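Local coordinates for protein ferredoxin NADP reductase (Plasmodium falciparum, PDB 3JQQ) that transfers electrons between ferredoxin and NADP(H) with an FAD cofactor in the apicoplast, and may serve the last step of isoprenoid precursor synthesis, at residues B[161-166]-B[280-285]; B[171-176]-B[209-214]. The protein carries 1 engineered substitution. All coordinates share one frame; numbering follows the deposited sequence.

In the fold
Both interactions build on the five-stranded parallel sheet of the NADP-binding domain, and their centres lie 9 Å apart. Interaction 2 pairs strands 173-178 and 211-217; interaction 1 brings the loop that follows strand 150-157 of the antiparallel, FAD-binding sheet against strand 280-285, the other neighbour of strand 173-178. Along the chain, interaction 2 is nested within the loop that interaction 1 closes. The two touch directly: Tyr-282 N lies 2.8 Å from Ile-174 O, a probable hydrogen bond, and Glu-280 CB packs against Phe-173 CD2. Toward the ligands, the side chain of Asn-161 is about 11 Å from FAD and that of Ile-176 about 8 Å from the bound adenosine-2'-5'-diphosphate.

Interaction 1: residues B[161-166]-B[280-285]; sequences NLPNDA and ELYICG
Tyr-282 and Glu-280 of strand 280-285 reach across to an irregular segment at 161-163, where the nearest CA atoms, those of Pro-163 and Glu-280, are still 8.6 Å apart, and a type I turn from Pro-163 to Ala-166 follows. The contact illustrates how two domains of a ferredoxin-NADP reductase are joined by side chains of a strand that meet the backbone and proline ring of a loop: the loop leaving the last long strand of the FAD-binding barrel lies against an inner strand of the parallel nucleotide-binding sheet, between 173-178 and 311-315. Its one hydrogen bond runs from Tyr-282 OH to Asn-161 O, at 2.7 Å. The carbonyl oxygen sits at the edge of the phenol ring, in its plane, whereas the hydroxyl stands above the carbonyl plane, 40° out of it. Tyr-282 leaves the strand toward the loop, its CG anti to its own carbonyl carbon (chi1 -73°). Outside the contact, His-312 stacks on the ring, and Phe-160 and Phe-188 meet it edge-to-face. Leu-162 crosses the tyrosine at about a right angle and brings CD2 to 4.1 Å from OH. Pro-163 touches both the hydroxyl and the neighbouring glutamate. The side chains of Pro-163 and Glu-280, whose OE1 is hydrogen-bonded to His-312, slide past each other in opposite directions, CG to CG at 3.8 Å; toward Tyr-282 the proline points tip to tip, with CD 3.3 Å from OH.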
loop_
_atom_site.group_PDB
_atom_site.type_symbol
_atom_site.label_atom_id
_atom_site.label_comp_id
_atom_site.label_asym_id
_atom_site.label_seq_id
_atom_site.Cartn_x
_atom_site.Cartn_y
_atom_site.Cartn_z
ATOM N N ASN B 161 -12.086 9.688 14.700
ATOM C CA ASN B 161 -12.099 10.782 15.668
ATOM C C ASN B 161 -12.168 10.360 17.131
ATOM O O ASN B 161 -12.571 9.242 17.453
ATOM C CB ASN B 161 -13.263 11.726 15.365
ATOM C CG ASN B 161 -13.148 12.367 14.000
ATOM O OD1 ASN B 161 -12.142 13.002 13.683
ATOM N ND2 ASN B 161 -14.185 12.212 13.184
ATOM N N LEU B 162 -11.779 11.280 18.016
ATOM C CA LEU B 162 -11.883 11.066 19.455
ATOM C C LEU B 162 -13.339 11.075 19.907
ATOM O O LEU B 162 -14.190 11.696 19.268
ATOM C CB LEU B 162 -11.127 12.148 20.217
ATOM C CG LEU B 162 -9.604 12.192 20.105
ATOM C CD1 LEU B 162 -9.050 13.321 20.958
ATOM C CD2 LEU B 162 -8.993 10.860 20.516
ATOM N N PRO B 163 -13.628 10.374 21.013
ATOM C CA PRO B 163 -14.908 10.497 21.704
ATOM C C PRO B 163 -15.130 11.950 22.118
ATOM O O PRO B 163 -14.193 12.606 22.573
ATOM C CB PRO B 163 -14.721 9.619 22.943
ATOM C CG PRO B 163 -13.689 8.620 22.544
ATOM C CD PRO B 163 -12.764 9.343 21.613
ATOM N N ASN B 164 -16.357 12.441 21.970
ATOM C CA ASN B 164 -16.644 13.868 22.139
ATOM C C ASN B 164 -16.487 14.438 23.553
ATOM O O ASN B 164 -16.677 15.636 23.762
ATOM C CB ASN B 164 -18.030 14.216 21.579
ATOM C CG ASN B 164 -19.133 13.342 22.149
ATOM O OD1 ASN B 164 -18.962 12.135 22.324
ATOM N ND2 ASN B 164 -20.280 13.951 22.432
ATOM N N ASP B 165 -16.136 13.593 24.517
ATOM C CA ASP B 165 -15.968 14.046 25.897
ATOM C C ASP B 165 -14.699 13.475 26.523
ATOM O O ASP B 165 -14.586 13.378 27.745
ATOM C CB ASP B 165 -17.186 13.651 26.734
ATOM C CG ASP B 165 -17.496 12.169 26.641
ATOM O OD1 ASP B 165 -16.643 11.414 26.130
ATOM O OD2 ASP B 165 -18.592 11.759 27.079
ATOM N N ALA B 166 -13.746 13.106 25.674
ATOM C CA ALA B 166 -12.535 12.415 26.112
ATOM C C ALA B 166 -11.810 13.110 27.258
ATOM O O ALA B 166 -11.454 12.476 28.252
ATOM C CB ALA B 166 -11.599 12.197 24.934
ATOM N N GLU B 280 -10.274 3.111 24.595
ATOM C CA GLU B 280 -10.627 3.244 23.189
ATOM C C GLU B 280 -9.436 2.763 22.372
ATOM O O GLU B 280 -8.313 3.228 22.568
ATOM C CB GLU B 280 -10.956 4.695 22.841
ATOM C CG GLU B 280 -12.308 5.175 23.358
ATOM C CD GLU B 280 -13.473 4.555 22.607
ATOM O OE1 GLU B 280 -13.352 4.347 21.375
ATOM O OE2 GLU B 280 -14.508 4.277 23.246
ATOM N N LEU B 281 -9.680 1.824 21.466
ATOM C CA LEU B 281 -8.613 1.222 20.680
ATOM C C LEU B 281 -8.589 1.785 19.264
ATOM O O LEU B 281 -9.605 1.789 18.570
ATOM C CB LEU B 281 -8.779 -0.299 20.644
ATOM C CG LEU B 281 -7.772 -1.110 19.829
ATOM C CD1 LEU B 281 -6.356 -0.874 20.331
ATOM C CD2 LEU B 281 -8.120 -2.591 19.882
ATOM N N TYR B 282 -7.425 2.265 18.843
ATOM C CA TYR B 282 -7.268 2.834 17.510
ATOM C C TYR B 282 -6.191 2.100 16.728
ATOM O O TYR B 282 -5.145 1.751 17.272
ATOM C CB TYR B 282 -6.908 4.317 17.599
ATOM C CG TYR B 282 -8.052 5.202 18.025
ATOM C CD1 TYR B 282 -8.474 5.235 19.346
ATOM C CD2 TYR B 282 -8.708 6.012 17.107
ATOM C CE1 TYR B 282 -9.518 6.042 19.740
ATOM C CE2 TYR B 282 -9.755 6.822 17.492
ATOM C CZ TYR B 282 -10.156 6.834 18.809
ATOM O OH TYR B 282 -11.195 7.641 19.202
ATOM N N ILE B 283 -6.448 1.879 15.446
ATOM C CA ILE B 283 -5.474 1.246 14.571
ATOM C C ILE B 283 -5.358 2.029 13.268
ATOM O O ILE B 283 -6.324 2.134 12.512
ATOM C CB ILE B 283 -5.857 -0.212 14.268
ATOM C CG1 ILE B 283 -5.825 -1.044 15.554
ATOM C CG2 ILE B 283 -4.925 -0.797 13.217
ATOM C CD1 ILE B 283 -6.516 -2.391 15.434
ATOM N N CYS B 284 -4.183 2.585 13.020
ATOM C CA CYS B 284 -3.949 3.371 11.814
ATOM C C CYS B 284 -2.653 2.969 11.124
ATOM O O CYS B 284 -1.571 3.045 11.712
ATOM C CB CYS B 284 -3.922 4.867 12.135
ATOM S SG CYS B 284 -3.835 5.919 10.669
ATOM N N GLY B 285 -2.756 2.527 9.877
ATOM C CA GLY B 285 -1.592 2.023 9.178
ATOM C C GLY B 285 -1.948 0.881 8.249
ATOM O O GLY B 285 -3.030 0.855 7.661
#

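Interaction 2: residues B[171-176]-B[209-214]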
loop_
_atom_site.group_PDB
_atom_site.type_symbol
_atom_site.label_atom_id
_atom_site.label_comp_id
_atom_site.label_asym_id
_atom_site.label_seq_id
_atom_site.Cartn_x
_atom_site.Cartn_y
_atom_site.Cartn_z
ATOM N N THR B 171 -10.808 9.678 29.450
ATOM C CA THR B 171 -10.842 8.347 28.857
ATOM C C THR B 171 -9.454 7.856 28.475
ATOM O O THR B 171 -8.602 8.640 28.055
ATOM C CB THR B 171 -11.766 8.305 27.623
ATOM O OG1 THR B 171 -11.279 9.212 26.626
ATOM C CG2 THR B 171 -13.180 8.704 28.006
ATOM N N ASN B 172 -9.221 6.560 28.631
ATOM C CA ASN B 172 -7.946 5.947 28.301
ATOM C C ASN B 172 -7.907 5.500 26.847
ATOM O O ASN B 172 -8.951 5.259 26.245
ATOM C CB ASN B 172 -7.670 4.768 29.230
ATOM C CG ASN B 172 -7.859 5.123 30.692
ATOM O OD1 ASN B 172 -7.239 6.050 31.200
ATOM N ND2 ASN B 172 -8.724 4.381 31.375
ATOM N N PHE B 173 -6.712 5.383 26.284
ATOM C CA PHE B 173 -6.562 5.017 24.875
ATOM C C PHE B 173 -5.462 3.990 24.630
ATOM O O PHE B 173 -4.487 3.907 25.380
ATOM C CB PHE B 173 -6.247 6.252 24.025
ATOM C CG PHE B 173 -7.304 7.322 24.072
ATOM C CD1 PHE B 173 -7.147 8.436 24.879
ATOM C CD2 PHE B 173 -8.441 7.225 23.287
ATOM C CE1 PHE B 173 -8.108 9.428 24.914
ATOM C CE2 PHE B 173 -9.404 8.219 23.317
ATOM C CZ PHE B 173 -9.242 9.318 24.133
ATOM N N ILE B 174 -5.638 3.215 23.566
ATOM C CA ILE B 174 -4.556 2.450 22.965
ATOM C C ILE B 174 -4.457 2.877 21.504
ATOM O O ILE B 174 -5.383 2.656 20.725
ATOM C CB ILE B 174 -4.810 0.938 23.026
ATOM C CG1 ILE B 174 -4.802 0.449 24.477
ATOM C CG2 ILE B 174 -3.776 0.181 22.201
ATOM C CD1 ILE B 174 -5.279 -0.983 24.641
ATOM N N PHE B 175 -3.348 3.513 21.139
ATOM C CA PHE B 175 -3.121 3.905 19.752
ATOM C C PHE B 175 -2.125 2.951 19.103
ATOM O O PHE B 175 -1.048 2.708 19.642
ATOM C CB PHE B 175 -2.582 5.336 19.654
ATOM C CG PHE B 175 -3.476 6.380 20.270
ATOM C CD1 PHE B 175 -2.929 7.445 20.968
ATOM C CD2 PHE B 175 -4.853 6.303 20.149
ATOM C CE1 PHE B 175 -3.737 8.414 21.534
ATOM C CE2 PHE B 175 -5.667 7.269 20.716
ATOM C CZ PHE B 175 -5.108 8.327 21.408
ATOM N N ILE B 176 -2.487 2.414 17.942
ATOM C CA ILE B 176 -1.594 1.524 17.206
ATOM C C ILE B 176 -1.285 2.121 15.833
ATOM O O ILE B 176 -2.193 2.481 15.089
ATOM C CB ILE B 176 -2.203 0.112 17.070
ATOM C CG1 ILE B 176 -2.369 -0.522 18.455
ATOM C CG2 ILE B 176 -1.337 -0.763 16.182
ATOM C CD1 ILE B 176 -3.216 -1.778 18.462
ATOM N N GLY B 209 -5.999 10.796 31.687
ATOM C CA GLY B 209 -6.201 9.391 31.339
ATOM C C GLY B 209 -4.878 8.730 30.993
ATOM O O GLY B 209 -3.829 9.370 31.048
ATOM N N TYR B 210 -4.917 7.449 30.638
ATOM C CA TYR B 210 -3.696 6.736 30.275
ATOM C C TYR B 210 -3.694 6.323 28.808
ATOM O O TYR B 210 -4.652 5.726 28.317
ATOM C CB TYR B 210 -3.479 5.514 31.171
ATOM C CG TYR B 210 -2.036 5.059 31.222
ATOM C CD1 TYR B 210 -1.033 5.925 31.634
ATOM C CD2 TYR B 210 -1.676 3.764 30.867
ATOM C CE1 TYR B 210 0.288 5.522 31.685
ATOM C CE2 TYR B 210 -0.354 3.347 30.912
ATOM C CZ TYR B 210 0.622 4.233 31.325
ATOM O OH TYR B 210 1.941 3.829 31.379
ATOM N N ILE B 211 -2.607 6.649 28.118
ATOM C CA ILE B 211 -2.471 6.343 26.694
ATOM C C ILE B 211 -1.313 5.385 26.445
ATOM O O ILE B 211 -0.191 5.620 26.894
ATOM C CB ILE B 211 -2.257 7.628 25.872
ATOM C CG1 ILE B 211 -3.446 8.582 26.059
ATOM C CG2 ILE B 211 -2.045 7.295 24.400
ATOM C CD1 ILE B 211 -3.176 9.993 25.582
ATOM N N THR B 212 -1.592 4.297 25.736
ATOM C CA THR B 212 -0.560 3.337 25.373
ATOM C C THR B 212 -0.374 3.334 23.864
ATOM O O THR B 212 -1.319 3.102 23.112
ATOM C CB THR B 212 -0.913 1.913 25.839
ATOM O OG1 THR B 212 -1.357 1.948 27.201
ATOM C CG2 THR B 212 0.299 1.001 25.723
ATOM N N ILE B 213 0.852 3.594 23.426
ATOM C CA ILE B 213 1.131 3.718 22.006
ATOM C C ILE B 213 2.022 2.593 21.502
ATOM O O ILE B 213 3.090 2.333 22.056
ATOM C CB ILE B 213 1.781 5.074 21.685
ATOM C CG1 ILE B 213 0.959 6.207 22.302
ATOM C CG2 ILE B 213 1.920 5.258 20.181
ATOM C CD1 ILE B 213 1.277 7.570 21.742
ATOM N N TYR B 214 1.563 1.921 20.453
ATOM C CA TYR B 214 2.348 0.896 19.785
ATOM C C TYR B 214 2.663 1.394 18.383
ATOM O O TYR B 214 1.764 1.566 17.559
ATOM C CB TYR B 214 1.575 -0.422 19.723
ATOM C CG TYR B 214 1.201 -0.983 21.077
ATOM C CD1 TYR B 214 -0.090 -0.852 21.572
ATOM C CD2 TYR B 214 2.137 -1.649 21.856
ATOM C CE1 TYR B 214 -0.437 -1.369 22.808
ATOM C CE2 TYR B 214 1.799 -2.167 23.092
ATOM C CZ TYR B 214 0.511 -2.024 23.562
ATOM O OH TYR B 214 0.173 -2.541 24.791
HETATM O O HOH W 1 -3.512 3.063 28.008
#
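Strands 173-176 and 211-214 pair in parallel, Phe-173 beside Ile-211 and Ile-176 beside Tyr-214, in the Rossmann-like NADP-binding domain, joined by a crossover through helix 183-192. The short strand axes approach to 4.7 Å at 14°. Phe-173 N donates to Tyr-210 O, Phe-173 O accepts from Thr-212 N, Phe-175 N donates to Thr-212 O, and Phe-175 O accepts from Tyr-214 N at 2.8 Å. The two phenylalanines thus provide all four backbone links, while Ile-174 turns its own polar backbone atoms to strand 280-285. Before the strands begin, a side chain continues the pairing: Asn-172 OD1 takes the Tyr-210 N-H on a lone pair, in the carbonyl plane, at 2.8 Å and with an N-H...O angle of 160°. Its ND2 is hydrogen-bonded to Tyr-277 O, so the amide is held through both its oxygen and its nitrogen. A water donates to Phe-173 O and is also hydrogen-bonded to Thr-212 OG1, 2.6 Å away, so that carbonyl accepts from both Thr-212 N and the water.

On one face of the sheet, Phe-173 and Ile-211 lie side by side, with isoleucine CG1 at the ring edge, 3.9 Å from CD1. The other branch of Ile-211, CG2, approaches Phe-175 obliquely, 3.5 Å from CE1; Tyr-185 of helix 183-192 stacks on Phe-175. The opposite face carries Ile-174, Ile-176 and Tyr-214, covered by helices 259-265 and 267-276. There Val-259, an NADP+-binding residue, touches both Ile-176 and Tyr-214. Tyr-214 meets both isoleucines with CD1 and CE1: Ile-176 CG1 approaches CD1 obliquely, and Ile-174 CG2 meets the ring edge in its plane, 3.7 Å from CE1.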